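Side-chain contacts in putative nitroreductase (Thermotoga maritima, PDB 1VKW), which probably acts as an oxidoreductase of the FMN-dependent nitroreductase kind, although its substrate is not known: residues A[20-25]-A[83-88]; A[66-71]-A[78-83]; A[151-156]-A[162-167]; A[189-194]-A[200-205]. All coordinates share one frame; numbering follows the deposited sequence.

Contact 1 of 4, residues A[20-25]-A[83-88]. With SO4 (sulfate ion), chain C.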
loop_
_atom_site.group_PDB
_atom_site.type_symbol
_atom_site.label_atom_id
_atom_site.label_comp_id
_atom_site.label_asym_id
_atom_site.label_seq_id
_atom_site.Cartn_x
_atom_site.Cartn_y
_atom_site.Cartn_z
ATOM N N GLU A 20 0.087 10.219 1.271
ATOM C CA GLU A 20 0.362 11.206 2.310
ATOM C C GLU A 20 -0.715 11.205 3.404
ATOM O O GLU A 20 -0.420 11.510 4.556
ATOM C CB GLU A 20 0.507 12.613 1.713
ATOM C CG GLU A 20 1.329 13.543 2.598
ATOM C CD GLU A 20 1.169 15.016 2.257
ATOM O OE1 GLU A 20 0.732 15.348 1.128
ATOM O OE2 GLU A 20 1.495 15.848 3.129
ATOM N N ASN A 21 -1.955 10.865 3.053
ATOM C CA ASN A 21 -3.049 10.821 4.045
ATOM C C ASN A 21 -3.265 9.451 4.691
ATOM O O ASN A 21 -4.144 9.300 5.539
ATOM C CB ASN A 21 -4.359 11.295 3.425
ATOM C CG ASN A 21 -4.384 12.785 3.191
ATOM O OD1 ASN A 21 -3.929 13.568 4.028
ATOM N ND2 ASN A 21 -4.931 13.193 2.051
ATOM N N ARG A 22 -2.482 8.458 4.299
ATOM C CA ARG A 22 -2.601 7.128 4.899
ATOM C C ARG A 22 -1.839 7.078 6.214
ATOM O O ARG A 22 -0.625 7.266 6.227
ATOM C CB ARG A 22 -2.055 6.039 3.977
ATOM C CG ARG A 22 -2.279 4.619 4.536
ATOM C CD ARG A 22 -1.132 3.660 4.369
ATOM N NE ARG A 22 0.156 4.201 4.815
ATOM C CZ ARG A 22 0.593 4.237 6.076
ATOM N NH1 ARG A 22 -0.152 3.791 7.079
ATOM N NH2 ARG A 22 1.795 4.744 6.337
ATOM N N HIS A 23 -2.550 6.801 7.307
ATOM C CA HIS A 23 -1.935 6.637 8.637
ATOM C C HIS A 23 -2.483 5.378 9.293
ATOM O O HIS A 23 -3.615 4.981 9.037
ATOM C CB HIS A 23 -2.249 7.835 9.549
ATOM C CG HIS A 23 -2.154 9.165 8.867
ATOM N ND1 HIS A 23 -0.951 9.749 8.535
ATOM C CD2 HIS A 23 -3.116 10.026 8.457
ATOM C CE1 HIS A 23 -1.177 10.908 7.944
ATOM N NE2 HIS A 23 -2.481 11.102 7.888
ATOM N N SER A 24 -1.693 4.761 10.159
ATOM C CA SER A 24 -2.187 3.624 10.933
ATOM C C SER A 24 -3.138 4.135 12.013
ATOM O O SER A 24 -2.763 4.990 12.814
ATOM C CB SER A 24 -1.027 2.845 11.543
ATOM O OG SER A 24 -0.222 2.293 10.518
ATOM N N VAL A 25 -4.374 3.634 11.991
ATOM C CA VAL A 25 -5.412 4.014 12.946
ATOM C C VAL A 25 -5.960 2.747 13.603
ATOM O O VAL A 25 -6.316 1.799 12.910
ATOM C CB VAL A 25 -6.564 4.787 12.252
ATOM C CG1 VAL A 25 -7.655 5.160 13.254
ATOM C CG2 VAL A 25 -6.033 6.043 11.553
ATOM N N GLN A 83 -0.614 -6.286 -3.264
ATOM C CA GLN A 83 -2.045 -6.141 -3.504
ATOM C C GLN A 83 -2.748 -5.496 -2.323
ATOM O O GLN A 83 -3.641 -4.672 -2.509
ATOM C CB GLN A 83 -2.677 -7.493 -3.841
ATOM C CG GLN A 83 -2.268 -8.007 -5.204
ATOM C CD GLN A 83 -2.751 -9.418 -5.477
ATOM O OE1 GLN A 83 -3.856 -9.795 -5.092
ATOM N NE2 GLN A 83 -1.918 -10.203 -6.147
ATOM N N GLY A 84 -2.345 -5.884 -1.117
ATOM C CA GLY A 84 -2.921 -5.369 0.118
ATOM C C GLY A 84 -2.765 -3.864 0.284
ATOM O O GLY A 84 -3.701 -3.182 0.701
ATOM N N GLU A 85 -1.594 -3.333 -0.049
ATOM C CA GLU A 85 -1.391 -1.896 0.052
ATOM C C GLU A 85 -2.170 -1.133 -1.028
ATOM O O GLU A 85 -2.603 -0.012 -0.782
ATOM C CB GLU A 85 0.096 -1.542 0.070
ATOM C CG GLU A 85 0.404 -0.069 0.348
ATOM C CD GLU A 85 0.040 0.427 1.742
ATOM O OE1 GLU A 85 -0.473 -0.353 2.568
ATOM O OE2 GLU A 85 0.285 1.625 2.027
ATOM N N GLN A 86 -2.393 -1.740 -2.199
ATOM C CA GLN A 86 -3.277 -1.138 -3.196
ATOM C C GLN A 86 -4.678 -0.924 -2.623
ATOM O O GLN A 86 -5.298 0.127 -2.831
ATOM C CB GLN A 86 -3.334 -1.993 -4.468
ATOM C CG GLN A 86 -2.088 -1.829 -5.341
ATOM C CD GLN A 86 -2.094 -2.760 -6.525
ATOM O OE1 GLN A 86 -2.797 -2.513 -7.505
ATOM N NE2 GLN A 86 -1.328 -3.847 -6.436
ATOM N N ILE A 87 -5.162 -1.921 -1.891
ATOM C CA ILE A 87 -6.474 -1.839 -1.237
ATOM C C ILE A 87 -6.492 -0.772 -0.131
ATOM O O ILE A 87 -7.450 0.014 -0.034
ATOM C CB ILE A 87 -6.887 -3.226 -0.683
ATOM C CG1 ILE A 87 -7.016 -4.237 -1.836
ATOM C CG2 ILE A 87 -8.199 -3.128 0.087
ATOM C CD1 ILE A 87 -7.032 -5.694 -1.388
ATOM N N VAL A 88 -5.436 -0.745 0.684
ATOM C CA VAL A 88 -5.273 0.275 1.737
ATOM C C VAL A 88 -5.371 1.675 1.164
ATOM O O VAL A 88 -6.104 2.524 1.679
ATOM C CB VAL A 88 -3.915 0.122 2.476
ATOM C CG1 VAL A 88 -3.577 1.367 3.304
ATOM C CG2 VAL A 88 -3.937 -1.098 3.369
HETATM S S SO4 C . 2.216 4.827 10.116
HETATM O O1 SO4 C . 3.049 4.332 11.200
HETATM O O2 SO4 C . 2.950 5.829 9.373
HETATM O O3 SO4 C . 1.839 3.702 9.280
HETATM O O4 SO4 C . 1.013 5.458 10.662
#
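Arg22 lays its aliphatic stem against helix 74-93, meeting Val88 and Glu85 one turn apart. Its CG leaves anti to the backbone N (chi1 -175°), which sends the chain toward the helix; bends at chi2 and chi3 then swing the guanidinium back along its own segment to the sulfate. The elbow of that path does the touching: Arg22 CD lies 3.5 Å from Val88 CG1, the methyl anti to the valine N, and 3.4 Å from Glu85 OE2. The charged link is loose. Arg22 NE and Glu85 OE2 form a long salt bridge of 3.8 Å, with the oxygen well out of the guanidinium plane and no N-H aimed at it. Glu85, bent at chi2, instead spends its carboxylate on His189 NE2 through OE2 and Trp100 NE1 through OE1. The guanidinium edge faces the sulfate, probably from the crystallisation liquor: Arg22 NH1 and NH2 both donate to sulfate O3, at 3.0 and 3.1 Å. Ser24 joins in, its N reaching sulfate O4 at 2.8 Å with a nearly straight 172° bond and its OG donating to O3; Arg127 NH2 adds a further bond. The anion would probably offset much of the arginine charge. The contact is buried, with the turn after helix 15-21 packed on helix 74-93, strand 97-101 beside Arg22 and Val88, and helix 180-198 against Glu85.

Contact 2 of 4, residues A[66-71]-A[78-83]; sequences IYAKAE and VEYGFQ
The phenol of Tyr80 reaches from helix 74-93 to the backbone of Ala68, in the segment that carries strand 64-67, and nearly the whole contact hangs on this one side chain. Its CG stands anti to the backbone N (chi1 -162°), which carries the ring outward from the helix axis so that the hydroxyl arrives at Ala68. There Ala68 N donates to Tyr80 OH over 3.0 Å with an angle of 154°, while the hydroxyl also bonds Tyr111 O; two partners thus hold the oxygen and limit the ring's swing. This end is tight: Tyr67 CA lies 3.3 Å from Tyr80 OH, and Ala68 O comes within 3.1 Å of Tyr80 CE1. Ala68 CB packs on the same CE1 at 3.7 Å; nearer the root of the ring the fit eases to Ala70 CB, 3.8 Å from Tyr80 CD1. On the looser side, the Tyr67 side chain leads away from the helix to the ring of Tyr65 and is partly exposed, as is Ala70. The ring of Tyr80 also meets Trp55, its plane inclined to the indole. The contact therefore joins the segment carrying strand 64-67, which lies between strands 56-58 and 112-116, to helix 74-93, whose other flank bears on helix 180-198 through Phe82.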
loop_
_atom_site.group_PDB
_atom_site.type_symbol
_atom_site.label_atom_id
_atom_site.label_comp_id
_atom_site.label_asym_id
_atom_site.label_seq_id
_atom_site.Cartn_x
_atom_site.Cartn_y
_atom_site.Cartn_z
ATOM N N ILE A 66 -10.174 -6.667 6.028
ATOM C CA ILE A 66 -9.944 -7.350 4.765
ATOM C C ILE A 66 -8.758 -8.279 4.957
ATOM O O ILE A 66 -7.852 -7.984 5.741
ATOM C CB ILE A 66 -9.660 -6.317 3.650
ATOM C CG1 ILE A 66 -10.945 -5.593 3.259
ATOM C CG2 ILE A 66 -9.053 -6.973 2.408
ATOM C CD1 ILE A 66 -10.722 -4.379 2.385
ATOM N N TYR A 67 -8.769 -9.400 4.245
ATOM C CA TYR A 67 -7.675 -10.352 4.307
ATOM C C TYR A 67 -7.755 -11.359 3.165
ATOM O O TYR A 67 -8.777 -11.478 2.487
ATOM C CB TYR A 67 -7.721 -11.117 5.623
ATOM C CG TYR A 67 -8.943 -11.986 5.732
ATOM C CD1 TYR A 67 -10.174 -11.442 6.087
ATOM C CD2 TYR A 67 -8.880 -13.343 5.442
ATOM C CE1 TYR A 67 -11.307 -12.228 6.175
ATOM C CE2 TYR A 67 -10.009 -14.145 5.534
ATOM C CZ TYR A 67 -11.222 -13.581 5.900
ATOM O OH TYR A 67 -12.349 -14.367 5.989
ATOM N N ALA A 68 -6.670 -12.100 2.980
ATOM C CA ALA A 68 -6.634 -13.198 2.025
ATOM C C ALA A 68 -5.705 -14.279 2.547
ATOM O O ALA A 68 -4.870 -14.028 3.418
ATOM C CB ALA A 68 -6.168 -12.702 0.661
ATOM N N LYS A 69 -5.861 -15.487 2.026
ATOM C CA LYS A 69 -4.966 -16.575 2.370
ATOM C C LYS A 69 -3.695 -16.428 1.544
ATOM O O LYS A 69 -3.757 -16.150 0.339
ATOM C CB LYS A 69 -5.631 -17.927 2.098
ATOM N N ALA A 70 -2.548 -16.583 2.199
ATOM C CA ALA A 70 -1.265 -16.594 1.505
ATOM C C ALA A 70 -0.393 -17.726 2.032
ATOM O O ALA A 70 -0.517 -18.129 3.190
ATOM C CB ALA A 70 -0.549 -15.241 1.658
ATOM N N GLU A 71 0.460 -18.257 1.163
ATOM C CA GLU A 71 1.479 -19.221 1.566
ATOM C C GLU A 71 2.616 -18.462 2.228
ATOM O O GLU A 71 2.858 -17.302 1.900
ATOM C CB GLU A 71 2.011 -19.983 0.355
ATOM C CG GLU A 71 1.043 -21.004 -0.220
ATOM C CD GLU A 71 1.737 -22.007 -1.123
ATOM O OE1 GLU A 71 2.180 -21.612 -2.225
ATOM O OE2 GLU A 71 1.845 -23.189 -0.730
ATOM N N VAL A 78 5.205 -11.137 -0.761
ATOM C CA VAL A 78 5.375 -9.869 -1.506
ATOM C C VAL A 78 4.062 -9.529 -2.222
ATOM O O VAL A 78 3.606 -8.384 -2.187
ATOM C CB VAL A 78 6.571 -9.934 -2.502
ATOM C CG1 VAL A 78 6.612 -8.725 -3.416
ATOM C CG2 VAL A 78 7.872 -10.019 -1.761
ATOM N N GLU A 79 3.455 -10.541 -2.845
ATOM C CA GLU A 79 2.156 -10.419 -3.498
ATOM C C GLU A 79 1.107 -9.899 -2.530
ATOM O O GLU A 79 0.342 -8.998 -2.872
ATOM C CB GLU A 79 1.710 -11.788 -4.057
ATOM C CG GLU A 79 0.618 -11.716 -5.113
ATOM C CD GLU A 79 1.117 -11.113 -6.416
ATOM O OE1 GLU A 79 1.831 -11.816 -7.166
ATOM O OE2 GLU A 79 0.795 -9.942 -6.689
ATOM N N TYR A 80 1.066 -10.480 -1.328
ATOM C CA TYR A 80 0.115 -10.062 -0.294
ATOM C C TYR A 80 0.296 -8.581 0.060
ATOM O O TYR A 80 -0.667 -7.810 0.066
ATOM C CB TYR A 80 0.233 -10.950 0.955
ATOM C CG TYR A 80 -0.983 -10.864 1.863
ATOM C CD1 TYR A 80 -2.058 -11.726 1.698
ATOM C CD2 TYR A 80 -1.071 -9.899 2.863
ATOM C CE1 TYR A 80 -3.181 -11.641 2.509
ATOM C CE2 TYR A 80 -2.198 -9.812 3.690
ATOM C CZ TYR A 80 -3.251 -10.686 3.500
ATOM O OH TYR A 80 -4.375 -10.611 4.301
ATOM N N GLY A 81 1.536 -8.181 0.325
ATOM C CA GLY A 81 1.854 -6.780 0.586
ATOM C C GLY A 81 1.530 -5.865 -0.580
ATOM O O GLY A 81 0.954 -4.800 -0.395
ATOM N N PHE A 82 1.872 -6.306 -1.789
ATOM C CA PHE A 82 1.682 -5.511 -3.008
ATOM C C PHE A 82 0.198 -5.234 -3.289
ATOM O O PHE A 82 -0.207 -4.085 -3.490
ATOM C CB PHE A 82 2.340 -6.236 -4.188
ATOM C CG PHE A 82 2.368 -5.435 -5.467
ATOM C CD1 PHE A 82 3.198 -4.320 -5.589
ATOM C CD2 PHE A 82 1.571 -5.797 -6.548
ATOM C CE1 PHE A 82 3.232 -3.578 -6.775
ATOM C CE2 PHE A 82 1.592 -5.055 -7.730
ATOM C CZ PHE A 82 2.426 -3.941 -7.842
ATOM N N GLN A 83 -0.614 -6.286 -3.264
ATOM C CA GLN A 83 -2.045 -6.141 -3.504
ATOM C C GLN A 83 -2.748 -5.496 -2.323
ATOM O O GLN A 83 -3.641 -4.672 -2.509
ATOM C CB GLN A 83 -2.677 -7.493 -3.841
ATOM C CG GLN A 83 -2.268 -8.007 -5.204
ATOM C CD GLN A 83 -2.751 -9.418 -5.477
ATOM O OE1 GLN A 83 -3.856 -9.795 -5.092
ATOM N NE2 GLN A 83 -1.918 -10.203 -6.147
#

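Contact 3 of 4, residues A[151-156]-A[162-167]; sequences MTILAP and QPWKIK
The six-membered ring of Trp164 pushes into the turn that follows helix 143-153 and meets mostly backbone carbonyls. Ala155 O lies 3.4 Å from Trp164 CH2, at the ring edge near its plane, and Pro156 O takes a similar edge position 3.7 Å from CZ2. Pro156 O is buried without a hydrogen-bonding partner and has the C-H rim of the indole beside it. Ala155 CB adds a methyl contact, 3.9 Å from Trp164 CZ2. Next to this, the CD1 methyls of Ile153 and Ile166 meet at 3.6 Å, the two chains crossing at a slant, and Ile153 O sits 3.8 Å from Trp164 CZ3. Trp164 is aimed by its first torsion, CG beside the backbone N and anti to the carbonyl carbon (chi1 -44°). Its own chain supports one face, where Gln162 C and Pro163 CD lie over the rim. Farther out, Trp164 NE1 bonds Asp182 O of helix 180-198 and fixes the indole's far edge. An alanine in place of the tryptophan would probably open a gap beneath the Ala155-Pro156 turn and leave Asp182 O without this donor. Arg127 steadies the turn by bonding Ile153 O and Leu154 O. The arrangement is a helix-loop-strand connection, with an inverse gamma turn centred on Pro163 leading into edge strand 165-168 of an antiparallel sheet.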
loop_
_atom_site.group_PDB
_atom_site.type_symbol
_atom_site.label_atom_id
_atom_site.label_comp_id
_atom_site.label_asym_id
_atom_site.label_seq_id
_atom_site.Cartn_x
_atom_site.Cartn_y
_atom_site.Cartn_z
HETATM N N MSE A 151 7.672 8.951 -1.573
HETATM C CA MSE A 151 6.349 8.317 -1.438
HETATM C C MSE A 151 6.454 6.863 -0.987
HETATM O O MSE A 151 5.582 6.370 -0.271
HETATM C CB MSE A 151 5.589 8.375 -2.761
HETATM C CG MSE A 151 5.219 9.757 -3.205
HETATM SE SE MSE A 151 4.032 10.677 -1.939
HETATM C CE MSE A 151 5.442 11.696 -0.924
ATOM N N THR A 152 7.514 6.182 -1.417
ATOM C CA THR A 152 7.786 4.809 -1.009
ATOM C C THR A 152 8.110 4.706 0.494
ATOM O O THR A 152 7.624 3.788 1.159
ATOM C CB THR A 152 8.959 4.225 -1.857
ATOM O OG1 THR A 152 8.604 4.236 -3.248
ATOM C CG2 THR A 152 9.227 2.763 -1.532
ATOM N N ILE A 153 8.912 5.650 1.005
ATOM C CA ILE A 153 9.297 5.697 2.438
ATOM C C ILE A 153 8.107 5.927 3.365
ATOM O O ILE A 153 8.147 5.537 4.525
ATOM C CB ILE A 153 10.369 6.827 2.708
ATOM C CG1 ILE A 153 11.676 6.558 1.956
ATOM C CG2 ILE A 153 10.642 7.005 4.216
ATOM C CD1 ILE A 153 12.029 5.126 1.841
ATOM N N LEU A 154 7.056 6.565 2.863
ATOM C CA LEU A 154 5.848 6.756 3.664
ATOM C C LEU A 154 5.011 5.479 3.798
ATOM O O LEU A 154 3.996 5.485 4.482
ATOM C CB LEU A 154 4.999 7.910 3.109
ATOM C CG LEU A 154 5.724 9.268 3.112
ATOM C CD1 LEU A 154 4.946 10.324 2.373
ATOM C CD2 LEU A 154 6.053 9.739 4.536
ATOM N N ALA A 155 5.430 4.390 3.156
ATOM C CA ALA A 155 4.727 3.114 3.273
ATOM C C ALA A 155 4.726 2.656 4.719
ATOM O O ALA A 155 5.651 2.983 5.467
ATOM C CB ALA A 155 5.396 2.044 2.394
ATOM N N PRO A 156 3.701 1.907 5.121
ATOM C CA PRO A 156 3.699 1.304 6.434
ATOM C C PRO A 156 4.586 0.069 6.408
ATOM O O PRO A 156 4.899 -0.464 5.334
ATOM C CB PRO A 156 2.233 0.922 6.646
ATOM C CG PRO A 156 1.738 0.614 5.266
ATOM C CD PRO A 156 2.478 1.574 4.368
ATOM N N GLN A 162 10.602 -0.373 8.759
ATOM C CA GLN A 162 10.994 0.310 7.512
ATOM C C GLN A 162 12.129 -0.445 6.836
ATOM O O GLN A 162 13.200 0.117 6.603
ATOM C CB GLN A 162 11.425 1.754 7.804
ATOM C CG GLN A 162 10.374 2.618 8.465
ATOM C CD GLN A 162 10.966 3.795 9.240
ATOM O OE1 GLN A 162 11.537 4.722 8.649
ATOM N NE2 GLN A 162 10.792 3.780 10.552
ATOM N N PRO A 163 11.898 -1.725 6.536
ATOM C CA PRO A 163 12.979 -2.651 6.188
ATOM C C PRO A 163 13.415 -2.603 4.706
ATOM O O PRO A 163 13.540 -3.650 4.075
ATOM C CB PRO A 163 12.360 -4.016 6.529
ATOM C CG PRO A 163 10.891 -3.841 6.229
ATOM C CD PRO A 163 10.574 -2.394 6.512
ATOM N N TRP A 164 13.674 -1.414 4.174
ATOM C CA TRP A 164 13.926 -1.261 2.731
ATOM C C TRP A 164 15.296 -0.712 2.412
ATOM O O TRP A 164 15.796 0.206 3.070
ATOM C CB TRP A 164 12.884 -0.346 2.101
ATOM C CG TRP A 164 11.499 -0.612 2.551
ATOM C CD1 TRP A 164 10.760 -1.726 2.312
ATOM C CD2 TRP A 164 10.665 0.270 3.307
ATOM N NE1 TRP A 164 9.518 -1.598 2.884
ATOM C CE2 TRP A 164 9.429 -0.378 3.492
ATOM C CE3 TRP A 164 10.837 1.546 3.844
ATOM C CZ2 TRP A 164 8.370 0.206 4.195
ATOM C CZ3 TRP A 164 9.772 2.129 4.542
ATOM C CH2 TRP A 164 8.565 1.456 4.704
ATOM N N LYS A 165 15.905 -1.273 1.380
ATOM C CA LYS A 165 17.099 -0.690 0.799
ATOM C C LYS A 165 16.747 -0.406 -0.650
ATOM O O LYS A 165 16.285 -1.311 -1.353
ATOM C CB LYS A 165 18.271 -1.668 0.916
ATOM C CG LYS A 165 19.658 -1.081 0.719
ATOM C CD LYS A 165 20.756 -2.113 1.131
ATOM C CE LYS A 165 22.186 -1.614 0.903
ATOM N NZ LYS A 165 23.235 -2.683 1.128
ATOM N N ILE A 166 16.949 0.840 -1.084
ATOM C CA ILE A 166 16.486 1.310 -2.392
ATOM C C ILE A 166 17.662 1.773 -3.235
ATOM O O ILE A 166 18.555 2.487 -2.746
ATOM C CB ILE A 166 15.479 2.486 -2.231
ATOM C CG1 ILE A 166 14.334 2.107 -1.281
ATOM C CG2 ILE A 166 14.949 2.973 -3.598
ATOM C CD1 ILE A 166 13.399 3.299 -0.958
ATOM N N LYS A 167 17.649 1.379 -4.506
ATOM C CA LYS A 167 18.712 1.732 -5.429
ATOM C C LYS A 167 18.119 2.136 -6.758
ATOM O O LYS A 167 17.273 1.434 -7.307
ATOM C CB LYS A 167 19.689 0.553 -5.622
ATOM C CG LYS A 167 20.866 0.872 -6.526
ATOM C CD LYS A 167 21.844 -0.296 -6.631
ATOM C CE LYS A 167 21.206 -1.546 -7.228
ATOM N NZ LYS A 167 22.217 -2.645 -7.324
#

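Contact 4 of 4, residues A[189-194]-A[200-205]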
loop_
_atom_site.group_PDB
_atom_site.type_symbol
_atom_site.label_atom_id
_atom_site.label_comp_id
_atom_site.label_asym_id
_atom_site.label_seq_id
_atom_site.Cartn_x
_atom_site.Cartn_y
_atom_site.Cartn_z
ATOM N N HIS A 189 3.729 1.336 -3.528
ATOM C CA HIS A 189 3.882 2.796 -3.569
ATOM C C HIS A 189 4.737 3.256 -4.733
ATOM O O HIS A 189 4.415 4.241 -5.392
ATOM C CB HIS A 189 4.474 3.335 -2.254
ATOM C CG HIS A 189 3.532 3.271 -1.091
ATOM N ND1 HIS A 189 3.462 4.264 -0.135
ATOM C CD2 HIS A 189 2.620 2.338 -0.732
ATOM C CE1 HIS A 189 2.549 3.936 0.767
ATOM N NE2 HIS A 189 2.030 2.770 0.433
ATOM N N ALA A 190 5.849 2.561 -4.974
ATOM C CA ALA A 190 6.748 2.928 -6.058
ATOM C C ALA A 190 6.063 2.702 -7.406
ATOM O O ALA A 190 6.123 3.539 -8.296
ATOM C CB ALA A 190 8.019 2.144 -5.971
ATOM N N TYR A 191 5.401 1.563 -7.538
ATOM C CA TYR A 191 4.661 1.239 -8.748
ATOM C C TYR A 191 3.567 2.268 -9.066
ATOM O O TYR A 191 3.498 2.799 -10.167
ATOM C CB TYR A 191 4.063 -0.163 -8.637
ATOM C CG TYR A 191 3.068 -0.433 -9.725
ATOM C CD1 TYR A 191 3.476 -0.905 -10.972
ATOM C CD2 TYR A 191 1.713 -0.192 -9.519
ATOM C CE1 TYR A 191 2.548 -1.142 -11.987
ATOM C CE2 TYR A 191 0.777 -0.411 -10.527
ATOM C CZ TYR A 191 1.199 -0.887 -11.755
ATOM O OH TYR A 191 0.259 -1.108 -12.733
ATOM N N LEU A 192 2.718 2.553 -8.087
ATOM C CA LEU A 192 1.602 3.478 -8.282
ATOM C C LEU A 192 2.043 4.926 -8.556
ATOM O O LEU A 192 1.434 5.615 -9.367
ATOM C CB LEU A 192 0.635 3.404 -7.088
ATOM C CG LEU A 192 -0.148 2.089 -6.928
ATOM C CD1 LEU A 192 -0.875 2.045 -5.592
ATOM C CD2 LEU A 192 -1.128 1.857 -8.069
ATOM N N THR A 193 3.096 5.396 -7.896
ATOM C CA THR A 193 3.571 6.764 -8.139
ATOM C C THR A 193 4.298 6.873 -9.475
ATOM O O THR A 193 4.113 7.849 -10.218
ATOM C CB THR A 193 4.458 7.267 -6.997
ATOM O OG1 THR A 193 5.533 6.354 -6.781
ATOM C CG2 THR A 193 3.691 7.286 -5.674
ATOM N N ALA A 194 5.086 5.852 -9.813
ATOM C CA ALA A 194 5.762 5.819 -11.115
ATOM C C ALA A 194 4.762 5.780 -12.279
ATOM O O ALA A 194 4.975 6.409 -13.318
ATOM C CB ALA A 194 6.719 4.627 -11.184
ATOM N N ARG A 200 2.861 5.715 -17.830
ATOM C CA ARG A 200 3.037 4.417 -18.472
ATOM C C ARG A 200 2.932 3.360 -17.382
ATOM O O ARG A 200 3.101 3.653 -16.203
ATOM C CB ARG A 200 4.419 4.302 -19.130
ATOM C CG ARG A 200 4.827 5.445 -20.052
ATOM C CD ARG A 200 4.372 5.295 -21.473
ATOM N NE ARG A 200 5.047 4.182 -22.135
ATOM C CZ ARG A 200 4.708 3.695 -23.323
ATOM N NH1 ARG A 200 3.690 4.211 -24.002
ATOM N NH2 ARG A 200 5.389 2.681 -23.834
ATOM N N GLU A 201 2.708 2.124 -17.793
ATOM C CA GLU A 201 2.680 0.985 -16.892
ATOM C C GLU A 201 4.102 0.498 -16.550
ATOM O O GLU A 201 4.749 -0.093 -17.411
ATOM C CB GLU A 201 1.904 -0.134 -17.602
ATOM C CG GLU A 201 1.613 -1.354 -16.756
ATOM C CD GLU A 201 0.571 -1.086 -15.687
ATOM O OE1 GLU A 201 0.051 0.055 -15.603
ATOM O OE2 GLU A 201 0.274 -2.025 -14.923
ATOM N N PRO A 202 4.599 0.701 -15.322
ATOM C CA PRO A 202 5.923 0.167 -14.953
ATOM C C PRO A 202 5.926 -1.357 -14.999
ATOM O O PRO A 202 4.874 -1.977 -14.809
ATOM C CB PRO A 202 6.124 0.662 -13.510
ATOM C CG PRO A 202 5.145 1.773 -13.347
ATOM C CD PRO A 202 3.980 1.413 -14.193
ATOM N N VAL A 203 7.084 -1.950 -15.277
ATOM C CA VAL A 203 7.223 -3.400 -15.275
ATOM C C VAL A 203 7.956 -3.805 -14.007
ATOM O O VAL A 203 8.993 -3.234 -13.687
ATOM C CB VAL A 203 8.009 -3.912 -16.506
ATOM C CG1 VAL A 203 8.222 -5.430 -16.440
ATOM C CG2 VAL A 203 7.285 -3.526 -17.779
ATOM N N ILE A 204 7.418 -4.802 -13.310
ATOM C CA ILE A 204 7.979 -5.271 -12.065
ATOM C C ILE A 204 8.650 -6.598 -12.324
ATOM O O ILE A 204 8.021 -7.508 -12.876
ATOM C CB ILE A 204 6.886 -5.485 -11.010
ATOM C CG1 ILE A 204 6.085 -4.205 -10.780
ATOM C CG2 ILE A 204 7.515 -5.980 -9.694
ATOM C CD1 ILE A 204 4.607 -4.473 -10.546
ATOM N N GLN A 205 9.905 -6.711 -11.890
ATOM C CA GLN A 205 10.695 -7.918 -12.083
ATOM C C GLN A 205 11.436 -8.305 -10.814
ATOM O O GLN A 205 12.087 -7.467 -10.192
ATOM C CB GLN A 205 11.689 -7.709 -13.228
ATOM C CG GLN A 205 10.992 -7.533 -14.560
ATOM C CD GLN A 205 11.935 -7.591 -15.723
ATOM O OE1 GLN A 205 13.126 -7.316 -15.575
ATOM N NE2 GLN A 205 11.414 -7.939 -16.892
#
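Tyr191 and Pro202 form the apolar centre, the proline ring crossing the tyrosine at about a right angle. Pro202 CD lies 3.7 Å from Tyr191 CE1, while Pro202 CG turns to the helix and meets Ala194 CB at 3.9 Å. Beside the proline, Ile204 brings its CD1 methyl to 3.8 Å from Tyr191 CD1, so the proline and the isoleucine come at the tyrosine ring obliquely from opposite sides of its plane. A glycine in place of the proline would probably leave a gap between Tyr191 and Ala194 and let the tyrosine ring shift. With chi1 at 168° the ring of Tyr191 turns away from its own N and projects from helix 180-198 toward the strand. At its outer end the hydroxyl meets Glu201, whose chain bends at chi2 (71°) to bring the carboxylate back to the phenol oxygen. Tyr191 OH donates to Glu201 OE2, which lies near the ring plane; the modelled 2.4 Å is very short, and its exact length is doubtful. Ring and carboxylate planes stand 81° apart. Glu201 OE2 also forms a salt bridge with Lys47 NZ. Glu201 itself is exposed, whereas Tyr191 and Pro202 are buried. The chemistry thus grades from hydrocarbon packing to a charged surface rim, where the lysine probably helps keep the carboxylate ionised and the tyrosine hydroxyl gives it a second partner.

Overall arrangement
From the N terminus, contact 1 closes the longest loop, bringing the turn after helix 15-21 to helix 74-93. Contact 2 is nested inside it, tying the segment that carries strand 64-67 to an earlier part of that helix; the two share Gln83. Contacts 3 and 4 follow in series, each a short closure between a helix and the strand after it: 143-153 to 165-168, then 180-198 to 203-207, at the two outer strands of the same antiparallel sheet. None of the loops cross. His189 links the set, its ring hydrogen-bonded to the Glu85 carboxylate of contact 1 and to the backbone O of Met151 in contact 3, while Phe82 of contact 2 packs on Ile204 of contact 4.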